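6-phospho-beta-d glycosidase (Streptococcus pyogenes, PDB 5FOO) probably hydrolyses 6-phosphorylated beta-glucosides, as a glycoside hydrolase family 1 enzyme that is captured here covalently bound to 6-phosphocyclophellitol. Local coordinates at residues P418-S423 against L434-I439; P227-S232 against P343-D348; R156-F161 against L214-I219; W362-N367 against F411-W416. The protein carries 1 engineered substitution. All coordinates share one frame; numbering follows the deposited sequence.

Contact 1: residues P418-S423 against L434-I439. With JAZ (6-phosphocyclophellitol), chain G.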
# COMPACT_ATOMS: atom_id res chain seq x y z
N PRO A 418 7.38 8.27 -7.14
CA PRO A 418 8.48 8.96 -7.81
C PRO A 418 8.20 9.48 -9.22
O PRO A 418 8.54 10.60 -9.55
CB PRO A 418 9.57 7.89 -7.86
CG PRO A 418 9.34 7.16 -6.62
CD PRO A 418 7.85 7.00 -6.55
N ILE A 419 7.65 8.61 -10.05
CA ILE A 419 7.34 8.88 -11.42
C ILE A 419 5.87 8.53 -11.66
O ILE A 419 5.42 7.47 -11.26
CB ILE A 419 8.23 8.02 -12.33
CG1 ILE A 419 9.71 8.36 -12.11
CG2 ILE A 419 7.83 8.21 -13.81
CD1 ILE A 419 10.66 7.37 -12.75
N ASP A 420 5.14 9.40 -12.34
CA ASP A 420 3.72 9.22 -12.65
C ASP A 420 3.50 7.79 -13.01
O ASP A 420 4.27 7.24 -13.85
CB ASP A 420 3.28 10.10 -13.85
CG ASP A 420 3.24 11.62 -13.54
OD1 ASP A 420 3.18 12.06 -12.36
OD2 ASP A 420 3.18 12.39 -14.54
N GLY A 421 2.48 7.17 -12.40
CA GLY A 421 2.14 5.79 -12.73
C GLY A 421 0.65 5.53 -12.96
O GLY A 421 -0.20 6.40 -12.78
N TRP A 422 0.34 4.29 -13.25
CA TRP A 422 -1.00 3.87 -13.60
C TRP A 422 -1.78 3.58 -12.35
O TRP A 422 -1.43 2.64 -11.66
CB TRP A 422 -0.89 2.61 -14.46
CG TRP A 422 -2.16 2.10 -14.99
CD1 TRP A 422 -2.95 2.67 -15.99
CD2 TRP A 422 -2.85 0.92 -14.57
NE1 TRP A 422 -4.04 1.86 -16.24
CE2 TRP A 422 -4.02 0.80 -15.37
CE3 TRP A 422 -2.59 -0.06 -13.60
CZ2 TRP A 422 -4.92 -0.23 -15.21
CZ3 TRP A 422 -3.50 -1.10 -13.46
CH2 TRP A 422 -4.64 -1.18 -14.29
N SER A 423 -2.80 4.41 -12.00
CA SER A 423 -3.58 4.15 -10.77
C SER A 423 -4.93 3.39 -11.03
O SER A 423 -6.01 3.92 -10.79
CB SER A 423 -3.88 5.39 -9.84
OG SER A 423 -3.05 6.59 -9.79
N LEU A 434 6.67 13.00 -8.41
CA LEU A 434 7.66 14.08 -8.35
C LEU A 434 8.22 14.32 -9.78
O LEU A 434 8.77 15.35 -10.08
CB LEU A 434 8.82 13.64 -7.46
CG LEU A 434 8.52 13.32 -6.02
CD1 LEU A 434 9.75 12.66 -5.39
CD2 LEU A 434 8.07 14.56 -5.25
N VAL A 435 8.15 13.30 -10.61
CA VAL A 435 8.68 13.31 -11.95
C VAL A 435 7.55 12.92 -12.89
O VAL A 435 6.91 11.88 -12.74
CB VAL A 435 9.81 12.28 -12.10
CG1 VAL A 435 10.37 12.27 -13.53
CG2 VAL A 435 10.93 12.59 -11.07
N GLU A 436 7.37 13.74 -13.91
CA GLU A 436 6.32 13.59 -14.90
C GLU A 436 6.68 12.44 -15.81
O GLU A 436 7.85 12.27 -16.14
CB GLU A 436 6.29 14.90 -15.74
CG GLU A 436 5.38 14.88 -16.92
CD GLU A 436 5.51 16.11 -17.81
OE1 GLU A 436 6.35 17.04 -17.57
OE2 GLU A 436 4.75 16.07 -18.79
N ASN A 437 5.70 11.69 -16.25
CA ASN A 437 5.88 10.75 -17.32
C ASN A 437 4.96 11.12 -18.48
O ASN A 437 3.76 11.33 -18.29
CB ASN A 437 5.54 9.32 -16.91
CG ASN A 437 6.01 8.29 -17.93
OD1 ASN A 437 6.95 8.54 -18.72
ND2 ASN A 437 5.40 7.14 -17.91
N ASN A 438 5.50 11.18 -19.68
CA ASN A 438 4.62 11.30 -20.86
C ASN A 438 4.16 9.89 -21.17
O ASN A 438 4.96 9.01 -21.47
CB ASN A 438 5.40 11.89 -22.01
CG ASN A 438 4.58 12.06 -23.27
OD1 ASN A 438 3.96 11.14 -23.83
ND2 ASN A 438 4.53 13.25 -23.69
N ILE A 439 2.87 9.64 -21.12
CA ILE A 439 2.44 8.29 -21.29
C ILE A 439 2.43 7.77 -22.73
O ILE A 439 2.19 6.59 -22.95
CB ILE A 439 1.13 7.98 -20.59
CG1 ILE A 439 -0.00 8.86 -21.10
CG2 ILE A 439 1.32 8.19 -19.10
CD1 ILE A 439 -1.32 8.21 -20.80
C2 JAZ G . -2.49 4.21 -5.35
C3 JAZ G . -1.54 3.22 -4.63
C4 JAZ G . -2.06 2.91 -3.23
C5 JAZ G . -2.21 4.16 -2.37
C6 JAZ G . -3.04 5.20 -3.10
C7 JAZ G . -2.53 5.48 -4.51
C8 JAZ G . -3.27 6.63 -5.18
O9 JAZ G . -4.63 6.24 -5.31
P10 JAZ G . -5.48 6.79 -6.54
O11 JAZ G . -6.80 6.14 -6.37
O12 JAZ G . -4.75 6.66 -7.80
O13 JAZ G . -5.57 8.24 -6.33
O14 JAZ G . -4.42 4.81 -3.09
O15 JAZ G . -1.97 4.56 -6.64
O16 JAZ G . -1.53 2.04 -5.39
O17 JAZ G . -1.19 1.99 -2.59
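In the loop that leaves the last barrel strand of this TIM-barrel glycosidase, P418, I419 and D420 lie against L434-N437, and I419 forms a single beta bridge with V435. V435 N donates to P418 O at 2.9 Å, and D420 N returns a bond to V435 O at 3.1 Å. Between them I419 CA lies 3.3 Å from V435 O in a CA-H...O contact. The I419 and V435 side chains run side by side, with I419 CG1 3.9 Å from V435 CB, while I419 CG2 reaches N437 CB. On D420, CG is anti to the carbonyl carbon (chi1 -70°), and the carboxylate lies over the 436-437 backbone. R431 and K447 form salt bridges with its OD2 and OD1, respectively, so this buried group is met by two basic side chains. Further along the same loop, S423 belongs to the pocket of the 6-phosphocyclophellitol. The D420 carboxylate also takes a backbone N-H from the facing strand: D420 OD2 accepts from N437 N at 3.1 Å, the donor standing 51° out of the carboxylate plane.

Contact 2: residues P227-S232 against P343-D348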
# COMPACT_ATOMS: atom_id res chain seq x y z
N PRO A 227 -7.02 7.66 11.27
CA PRO A 227 -8.07 7.71 12.22
C PRO A 227 -9.47 7.82 11.55
O PRO A 227 -9.57 8.38 10.46
CB PRO A 227 -7.80 9.01 12.98
CG PRO A 227 -6.34 9.23 12.82
CD PRO A 227 -6.16 8.84 11.37
N ALA A 228 -10.48 7.24 12.20
CA ALA A 228 -11.90 7.42 11.77
C ALA A 228 -12.47 8.48 12.71
O ALA A 228 -12.89 8.17 13.82
CB ALA A 228 -12.64 6.10 11.87
N TYR A 229 -12.33 9.76 12.33
CA TYR A 229 -12.66 10.85 13.25
C TYR A 229 -14.20 10.90 13.39
O TYR A 229 -14.88 10.96 12.37
CB TYR A 229 -12.16 12.21 12.73
CG TYR A 229 -10.65 12.40 12.69
CD1 TYR A 229 -9.85 12.20 13.84
CD2 TYR A 229 -10.04 12.81 11.55
CE1 TYR A 229 -8.48 12.41 13.81
CE2 TYR A 229 -8.68 13.02 11.49
CZ TYR A 229 -7.91 12.82 12.60
OH TYR A 229 -6.58 13.02 12.45
N PRO A 230 -14.74 10.90 14.64
CA PRO A 230 -16.19 10.94 14.81
C PRO A 230 -16.75 12.27 14.38
O PRO A 230 -16.10 13.28 14.58
CB PRO A 230 -16.36 10.75 16.28
CG PRO A 230 -15.08 11.29 16.89
CD PRO A 230 -14.03 10.81 15.93
N ALA A 231 -17.94 12.29 13.78
CA ALA A 231 -18.58 13.56 13.44
C ALA A 231 -18.82 14.52 14.63
O ALA A 231 -18.77 15.75 14.47
CB ALA A 231 -19.91 13.32 12.73
N SER A 232 -19.10 13.96 15.80
CA SER A 232 -19.34 14.74 17.04
C SER A 232 -18.98 13.84 18.18
O SER A 232 -18.62 12.67 17.96
CB SER A 232 -20.82 15.16 17.20
OG SER A 232 -21.63 14.03 17.52
N PRO A 343 -3.35 17.13 7.17
CA PRO A 343 -2.01 16.58 7.55
C PRO A 343 -1.78 16.29 9.04
O PRO A 343 -0.89 15.52 9.39
CB PRO A 343 -1.04 17.69 7.05
CG PRO A 343 -1.86 18.94 7.05
CD PRO A 343 -3.23 18.48 6.58
N GLU A 344 -2.60 16.84 9.89
CA GLU A 344 -2.54 16.61 11.31
C GLU A 344 -2.76 15.19 11.62
O GLU A 344 -2.29 14.70 12.64
CB GLU A 344 -3.59 17.42 12.04
CG GLU A 344 -3.39 18.91 11.96
CD GLU A 344 -4.10 19.65 10.80
OE1 GLU A 344 -4.30 19.09 9.67
OE2 GLU A 344 -4.44 20.84 11.05
N ALA A 345 -3.49 14.51 10.75
CA ALA A 345 -3.69 13.08 10.96
C ALA A 345 -2.37 12.29 11.05
O ALA A 345 -2.32 11.24 11.68
CB ALA A 345 -4.59 12.47 9.87
N VAL A 346 -1.33 12.77 10.38
CA VAL A 346 -0.01 12.09 10.47
C VAL A 346 0.53 12.06 11.88
O VAL A 346 1.08 11.06 12.28
CB VAL A 346 1.00 12.75 9.59
CG1 VAL A 346 2.39 12.10 9.78
CG2 VAL A 346 0.55 12.64 8.14
N TYR A 347 0.35 13.16 12.62
CA TYR A 347 0.75 13.23 14.01
C TYR A 347 -0.09 12.26 14.81
O TYR A 347 0.45 11.44 15.59
CB TYR A 347 0.59 14.67 14.54
CG TYR A 347 0.82 14.83 16.03
CD1 TYR A 347 2.13 14.90 16.59
CD2 TYR A 347 -0.24 14.91 16.89
CE1 TYR A 347 2.32 15.06 17.96
CE2 TYR A 347 -0.05 15.01 18.25
CZ TYR A 347 1.22 15.10 18.76
OH TYR A 347 1.26 15.21 20.11
N ASP A 348 -1.41 12.27 14.58
CA ASP A 348 -2.27 11.31 15.30
C ASP A 348 -1.87 9.86 15.09
O ASP A 348 -1.92 9.08 16.03
CB ASP A 348 -3.77 11.48 14.97
CG ASP A 348 -4.33 12.86 15.43
OD1 ASP A 348 -3.80 13.48 16.37
OD2 ASP A 348 -5.28 13.35 14.82
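P227 and Y229, at the edge strand of a small mixed sheet outside the TIM barrel, meet A345 and D348 on the first turns of helix 344-356, which leads into barrel strand 362-367. The short strand 228-230 runs across the helix start at 103°, with the two axes 11.7 Å apart, so side chains rather than backbone make the contact. The contact joins the outer sheet to the barrel's helical layer at a partly exposed surface; farther along the strand, P230 packs on M238 and A241 of helix 235-258, and the backbones of Y229 and A231 bond to strand 302-305. P227 comes first: its CG rests 4.0 Å from D348 CB, the two side chains crossing at about a right angle, and its CD faces the A345 methyl. P227 also packs within its own segment, since its CB lies over one face of the Y229 ring, offset toward the rim. A228 N bonds to E245 OE2 of helix 235-258, away from this contact. Y229 then carries the main polar link. Its CG is anti to the carbonyl carbon (chi1 -68°), and the ring extends to the helix with OH foremost, passing close to A345: OH lies 3.3 Å from both CA and CB of A345. Y229 OH donates to D348 OD2 at 2.7 Å; the acceptor lies at the ring edge near its plane, uses its anti lone pair, and belongs to a carboxylate turned 80° from the ring.

Contact 3: residues R156-F161 against L214-I219; sequences RVKDWF and LSDGRI. With EDO (1,2-ethanediol), chain H.
Parallel barrel strands 159-161 and 218-224, neighbours in the TIM barrel, pair here at their N-terminal ends, D159 opposite R218 and W160 opposite I219. R218 N donates to K158 O at 2.8 Å, and R218 O accepts from W160 N, so the R218 backbone is held from both sides of D159. Just before the pairing starts, G217 CA lies 3.2 Å from K158 O in a CA-H...O contact. The K158 chain, bent at chi2 (-38°), crosses D216 obliquely, and its NZ forms a salt bridge to the syn lone pair of D216 OD1 (2.9 Å); NZ also bonds to G154 O. On one face of the sheet, W160 CB packs against I219 CG1. The W160 indole has V157 CG1 over one face and, at its edge, a water that accepts from NE1 at 3.0 Å and also lies 2.7 Å from L214 O. D159 and R218 share the other face but do not form a salt bridge: D159 OD2 pairs instead with R112. A 1,2-ethanediol, probably from the crystallisation liquor, spans the two side chains, its O1 donating to D159 OD1. R218 NE donates to its O2 at 2.9 Å, and R218 NH2 to its O1 at 3.0 Å.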
# COMPACT_ATOMS: atom_id res chain seq x y z
N ARG A 156 20.43 -9.79 -1.11
CA ARG A 156 20.55 -8.34 -1.39
C ARG A 156 19.43 -7.45 -0.85
O ARG A 156 19.67 -6.30 -0.48
CB ARG A 156 20.72 -8.12 -2.88
CG ARG A 156 22.13 -8.47 -3.42
CD ARG A 156 22.07 -8.72 -4.93
NE ARG A 156 21.22 -9.92 -5.10
CZ ARG A 156 20.46 -10.26 -6.15
NH1 ARG A 156 20.33 -9.46 -7.23
NH2 ARG A 156 19.75 -11.40 -6.08
N VAL A 157 18.21 -7.97 -0.86
CA VAL A 157 17.09 -7.28 -0.21
C VAL A 157 16.98 -7.71 1.26
O VAL A 157 16.82 -8.91 1.57
CB VAL A 157 15.75 -7.64 -0.89
CG1 VAL A 157 14.58 -6.97 -0.18
CG2 VAL A 157 15.80 -7.29 -2.37
N LYS A 158 17.03 -6.71 2.13
CA LYS A 158 16.90 -6.89 3.57
C LYS A 158 15.64 -6.29 4.16
O LYS A 158 15.47 -6.28 5.39
CB LYS A 158 18.11 -6.20 4.25
CG LYS A 158 19.48 -6.78 3.86
CD LYS A 158 19.53 -8.28 3.68
CE LYS A 158 20.97 -8.84 3.69
NZ LYS A 158 21.06 -10.29 3.45
N ASP A 159 14.75 -5.79 3.31
CA ASP A 159 13.59 -5.03 3.75
C ASP A 159 12.38 -5.48 2.96
O ASP A 159 12.25 -5.15 1.78
CB ASP A 159 13.81 -3.55 3.54
CG ASP A 159 14.86 -2.98 4.48
OD1 ASP A 159 14.57 -2.72 5.68
OD2 ASP A 159 15.97 -2.76 3.95
N TRP A 160 11.52 -6.24 3.61
CA TRP A 160 10.48 -6.96 2.97
C TRP A 160 9.10 -6.58 3.57
O TRP A 160 8.98 -6.38 4.77
CB TRP A 160 10.72 -8.45 3.17
CG TRP A 160 11.86 -9.02 2.48
CD1 TRP A 160 13.11 -9.28 3.03
CD2 TRP A 160 11.93 -9.45 1.13
NE1 TRP A 160 13.94 -9.84 2.08
CE2 TRP A 160 13.23 -9.99 0.91
CE3 TRP A 160 11.03 -9.43 0.07
CZ2 TRP A 160 13.63 -10.50 -0.32
CZ3 TRP A 160 11.44 -9.98 -1.15
CH2 TRP A 160 12.73 -10.46 -1.33
N PHE A 161 8.07 -6.59 2.73
CA PHE A 161 6.71 -6.34 3.14
C PHE A 161 5.77 -7.32 2.47
O PHE A 161 5.91 -7.62 1.31
CB PHE A 161 6.37 -4.86 2.87
CG PHE A 161 7.08 -3.92 3.80
CD1 PHE A 161 6.57 -3.66 5.06
CD2 PHE A 161 8.29 -3.38 3.44
CE1 PHE A 161 7.27 -2.86 5.96
CE2 PHE A 161 8.99 -2.55 4.33
CZ PHE A 161 8.50 -2.30 5.58
N LEU A 214 20.15 -15.06 4.31
CA LEU A 214 18.97 -14.61 3.55
C LEU A 214 17.83 -14.15 4.47
O LEU A 214 16.84 -13.57 3.99
CB LEU A 214 18.46 -15.71 2.63
CG LEU A 214 19.47 -16.33 1.68
CD1 LEU A 214 18.84 -17.40 0.79
CD2 LEU A 214 20.22 -15.30 0.84
N SER A 215 18.05 -14.29 5.77
CA SER A 215 16.99 -14.07 6.74
C SER A 215 17.41 -13.15 7.81
O SER A 215 16.84 -13.16 8.87
CB SER A 215 16.47 -15.44 7.34
OG SER A 215 17.41 -16.06 8.22
N ASP A 216 18.42 -12.31 7.53
CA ASP A 216 18.96 -11.36 8.55
C ASP A 216 18.38 -9.96 8.49
O ASP A 216 18.77 -9.10 9.25
CB ASP A 216 20.48 -11.28 8.44
CG ASP A 216 20.95 -10.92 7.03
OD1 ASP A 216 20.21 -11.21 6.06
OD2 ASP A 216 22.09 -10.40 6.89
N GLY A 217 17.41 -9.72 7.60
CA GLY A 217 16.82 -8.40 7.45
C GLY A 217 15.49 -8.29 8.20
O GLY A 217 15.29 -9.00 9.15
N ARG A 218 14.56 -7.44 7.75
CA ARG A 218 13.33 -7.25 8.48
C ARG A 218 12.15 -7.46 7.57
O ARG A 218 12.28 -7.29 6.38
CB ARG A 218 13.33 -5.87 9.17
CG ARG A 218 14.24 -5.91 10.42
CD ARG A 218 14.18 -4.63 11.24
NE ARG A 218 14.70 -3.51 10.44
CZ ARG A 218 14.69 -2.23 10.82
NH1 ARG A 218 14.17 -1.90 12.01
NH2 ARG A 218 15.18 -1.27 9.99
N ILE A 219 11.02 -7.90 8.15
CA ILE A 219 9.82 -8.19 7.42
C ILE A 219 8.65 -7.65 8.14
O ILE A 219 8.58 -7.71 9.36
CB ILE A 219 9.64 -9.67 7.12
CG1 ILE A 219 8.43 -9.85 6.20
CG2 ILE A 219 9.57 -10.52 8.39
CD1 ILE A 219 8.48 -11.11 5.44
C1 EDO H . 17.49 -3.15 7.05
O1 EDO H . 16.31 -2.50 7.53
C2 EDO H . 17.83 -4.34 7.88
O2 EDO H . 16.67 -4.62 8.62
O HOH W 1 16.42 -10.97 3.33

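Contact 4: residues W362-N367 against F411-W416. With JAZ (6-phosphocyclophellitol), chain G.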
# COMPACT_ATOMS: atom_id res chain seq x y z
N TRP A 362 8.28 2.01 12.46
CA TRP A 362 7.38 2.18 11.32
C TRP A 362 7.87 3.32 10.46
O TRP A 362 8.60 4.18 10.95
CB TRP A 362 5.95 2.43 11.83
CG TRP A 362 5.80 3.75 12.53
CD1 TRP A 362 6.13 4.01 13.84
CD2 TRP A 362 5.28 4.98 12.00
NE1 TRP A 362 5.87 5.33 14.14
CE2 TRP A 362 5.34 5.94 13.04
CE3 TRP A 362 4.78 5.38 10.75
CZ2 TRP A 362 4.92 7.27 12.87
CZ3 TRP A 362 4.37 6.69 10.58
CH2 TRP A 362 4.43 7.61 11.64
N PHE A 363 7.51 3.31 9.18
CA PHE A 363 7.68 4.48 8.32
C PHE A 363 6.42 4.86 7.51
O PHE A 363 5.53 4.03 7.28
CB PHE A 363 8.86 4.30 7.38
CG PHE A 363 8.61 3.43 6.20
CD1 PHE A 363 8.30 2.09 6.35
CD2 PHE A 363 8.75 3.93 4.88
CE1 PHE A 363 8.15 1.30 5.23
CE2 PHE A 363 8.56 3.14 3.79
CZ PHE A 363 8.29 1.81 3.97
N LEU A 364 6.33 6.11 7.10
CA LEU A 364 5.18 6.57 6.36
C LEU A 364 5.44 6.18 4.94
O LEU A 364 6.22 6.83 4.24
CB LEU A 364 5.00 8.05 6.51
CG LEU A 364 3.77 8.70 5.86
CD1 LEU A 364 2.50 8.00 6.27
CD2 LEU A 364 3.70 10.16 6.31
N SER A 365 4.77 5.12 4.52
CA SER A 365 5.15 4.36 3.34
C SER A 365 4.49 4.80 2.05
O SER A 365 4.90 4.33 0.95
CB SER A 365 4.90 2.85 3.59
OG SER A 365 3.67 2.67 4.31
N GLU A 366 3.50 5.69 2.16
CA GLU A 366 2.83 6.19 0.95
C GLU A 366 2.14 7.50 1.33
O GLU A 366 1.19 7.51 2.06
CB GLU A 366 1.78 5.16 0.48
CG GLU A 366 0.91 5.56 -0.71
CD GLU A 366 -0.37 4.75 -0.91
OE1 GLU A 366 -0.90 4.14 0.02
OE2 GLU A 366 -0.89 4.76 -2.15
N ASN A 367 2.64 8.61 0.84
CA ASN A 367 2.02 9.88 1.15
C ASN A 367 2.22 10.69 -0.08
O ASN A 367 3.34 10.79 -0.51
CB ASN A 367 2.69 10.56 2.36
CG ASN A 367 2.15 11.92 2.64
OD1 ASN A 367 2.83 12.91 2.46
ND2 ASN A 367 0.92 11.97 3.07
N PHE A 411 11.04 5.87 11.03
CA PHE A 411 12.40 5.80 10.48
C PHE A 411 12.41 6.19 9.02
O PHE A 411 13.45 6.08 8.38
CB PHE A 411 13.00 4.40 10.70
CG PHE A 411 12.24 3.29 10.01
CD1 PHE A 411 12.42 3.02 8.65
CD2 PHE A 411 11.29 2.53 10.72
CE1 PHE A 411 11.71 2.01 8.00
CE2 PHE A 411 10.62 1.48 10.09
CZ PHE A 411 10.83 1.23 8.72
N GLY A 412 11.29 6.66 8.46
CA GLY A 412 11.31 7.03 7.02
C GLY A 412 10.05 7.62 6.40
O GLY A 412 9.00 7.59 7.03
N TYR A 413 10.19 8.14 5.17
CA TYR A 413 9.10 8.80 4.45
C TYR A 413 9.26 8.52 2.97
O TYR A 413 10.30 8.77 2.36
CB TYR A 413 9.18 10.27 4.72
CG TYR A 413 8.15 11.10 4.00
CD1 TYR A 413 6.82 11.14 4.42
CD2 TYR A 413 8.50 11.84 2.91
CE1 TYR A 413 5.91 11.94 3.77
CE2 TYR A 413 7.58 12.62 2.28
CZ TYR A 413 6.30 12.67 2.69
OH TYR A 413 5.44 13.47 1.96
N HIS A 414 8.24 7.91 2.39
CA HIS A 414 8.21 7.58 0.99
C HIS A 414 7.00 8.37 0.34
O HIS A 414 5.85 8.22 0.72
CB HIS A 414 8.07 6.05 0.79
CG HIS A 414 9.36 5.30 0.71
ND1 HIS A 414 9.43 4.00 0.28
CD2 HIS A 414 10.64 5.68 0.95
CE1 HIS A 414 10.69 3.60 0.27
NE2 HIS A 414 11.44 4.62 0.68
N VAL A 415 7.30 9.16 -0.67
CA VAL A 415 6.34 9.86 -1.46
C VAL A 415 5.68 8.86 -2.45
O VAL A 415 6.34 8.14 -3.20
CB VAL A 415 6.99 11.00 -2.27
CG1 VAL A 415 5.88 11.71 -3.06
CG2 VAL A 415 7.69 12.00 -1.37
N TRP A 416 4.35 8.85 -2.47
CA TRP A 416 3.62 8.29 -3.59
C TRP A 416 3.43 9.33 -4.72
O TRP A 416 2.74 10.33 -4.46
CB TRP A 416 2.28 7.72 -3.18
CG TRP A 416 1.73 6.94 -4.34
CD1 TRP A 416 0.97 7.41 -5.41
CD2 TRP A 416 1.96 5.61 -4.57
NE1 TRP A 416 0.76 6.40 -6.31
CE2 TRP A 416 1.31 5.27 -5.80
CE3 TRP A 416 2.60 4.61 -3.84
CZ2 TRP A 416 1.35 4.00 -6.31
CZ3 TRP A 416 2.63 3.34 -4.34
CH2 TRP A 416 2.00 3.02 -5.55
C2 JAZ G . -2.49 4.21 -5.35
C3 JAZ G . -1.54 3.22 -4.63
C4 JAZ G . -2.06 2.91 -3.23
C5 JAZ G . -2.21 4.16 -2.37
C6 JAZ G . -3.04 5.20 -3.10
C7 JAZ G . -2.53 5.48 -4.51
C8 JAZ G . -3.27 6.63 -5.18
O9 JAZ G . -4.63 6.24 -5.31
P10 JAZ G . -5.48 6.79 -6.54
O11 JAZ G . -6.80 6.14 -6.37
O12 JAZ G . -4.75 6.66 -7.80
O13 JAZ G . -5.57 8.24 -6.33
O14 JAZ G . -4.42 4.81 -3.09
O15 JAZ G . -1.97 4.56 -6.64
O16 JAZ G . -1.53 2.04 -5.39
O17 JAZ G . -1.19 1.99 -2.59
O HOH W 2 7.05 2.71 0.72
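F363 lies between F411 and H414 in an aromatic cluster. F363 CB sits over one face of F411, 3.9 Å from the ring centroid, while the F363 edge points at the face of H414, with the planes at 90°. F363 CE2 lies 3.7 Å from H414 ND1, while H414 NE2 bonds to S72. S365 CB lies over one face of the F363 ring, toward its rim. The Y413 ring has L364 CD2 at its edge, and its OH donates to N367 OD1 at 2.7 Å, in the carbonyl plane on a lone pair. One face of W416 takes both E366 OE2 and C3 of the 6-phosphocyclophellitol, each toward the rim. These strands, 362-367 and 410-416, are the seventh and eighth of the TIM barrel and run parallel. L364 O accepts from H414 N at 2.9 Å. Beyond it a beta bulge shifts the register by one, and the bond from N367 N to H414 O is weak; pairing resumes as W416 N donates to N367 O. The E366 CG is anti to the backbone N (chi1 176°) and packs 3.6 Å from W416 CB. E366 OE2 is bonded covalently to ligand C5 at 1.5 Å, consistent with its being the family 1 nucleophile at the end of strand seven.

Overall arrangement
Contacts 3 and 4 both belong to the eight-stranded barrel but differ in depth: 362-367/411-416 is buried about 10 Å from the chain centre and aromatic, whereas 156-161/214-219, centred at about 18 Å, pairs parallel backbones likewise but has more charged and polar side chains, with a salt bridge and a water. They meet where F161 CZ packs on F363 CE1. Contact 1 is also buried, yet built from loop backbone and a carboxylate; it follows strand 410-416, touches contact 4 between L434 and V415, and shares the ligand with it. Contact 2, at the surface, sets an outer-sheet strand against helix 344-356 through proline, tyrosine and one hydrogen bond, and reaches contact 4 through V346 against L364. Contacts 1, 2 and 3 do not touch one another.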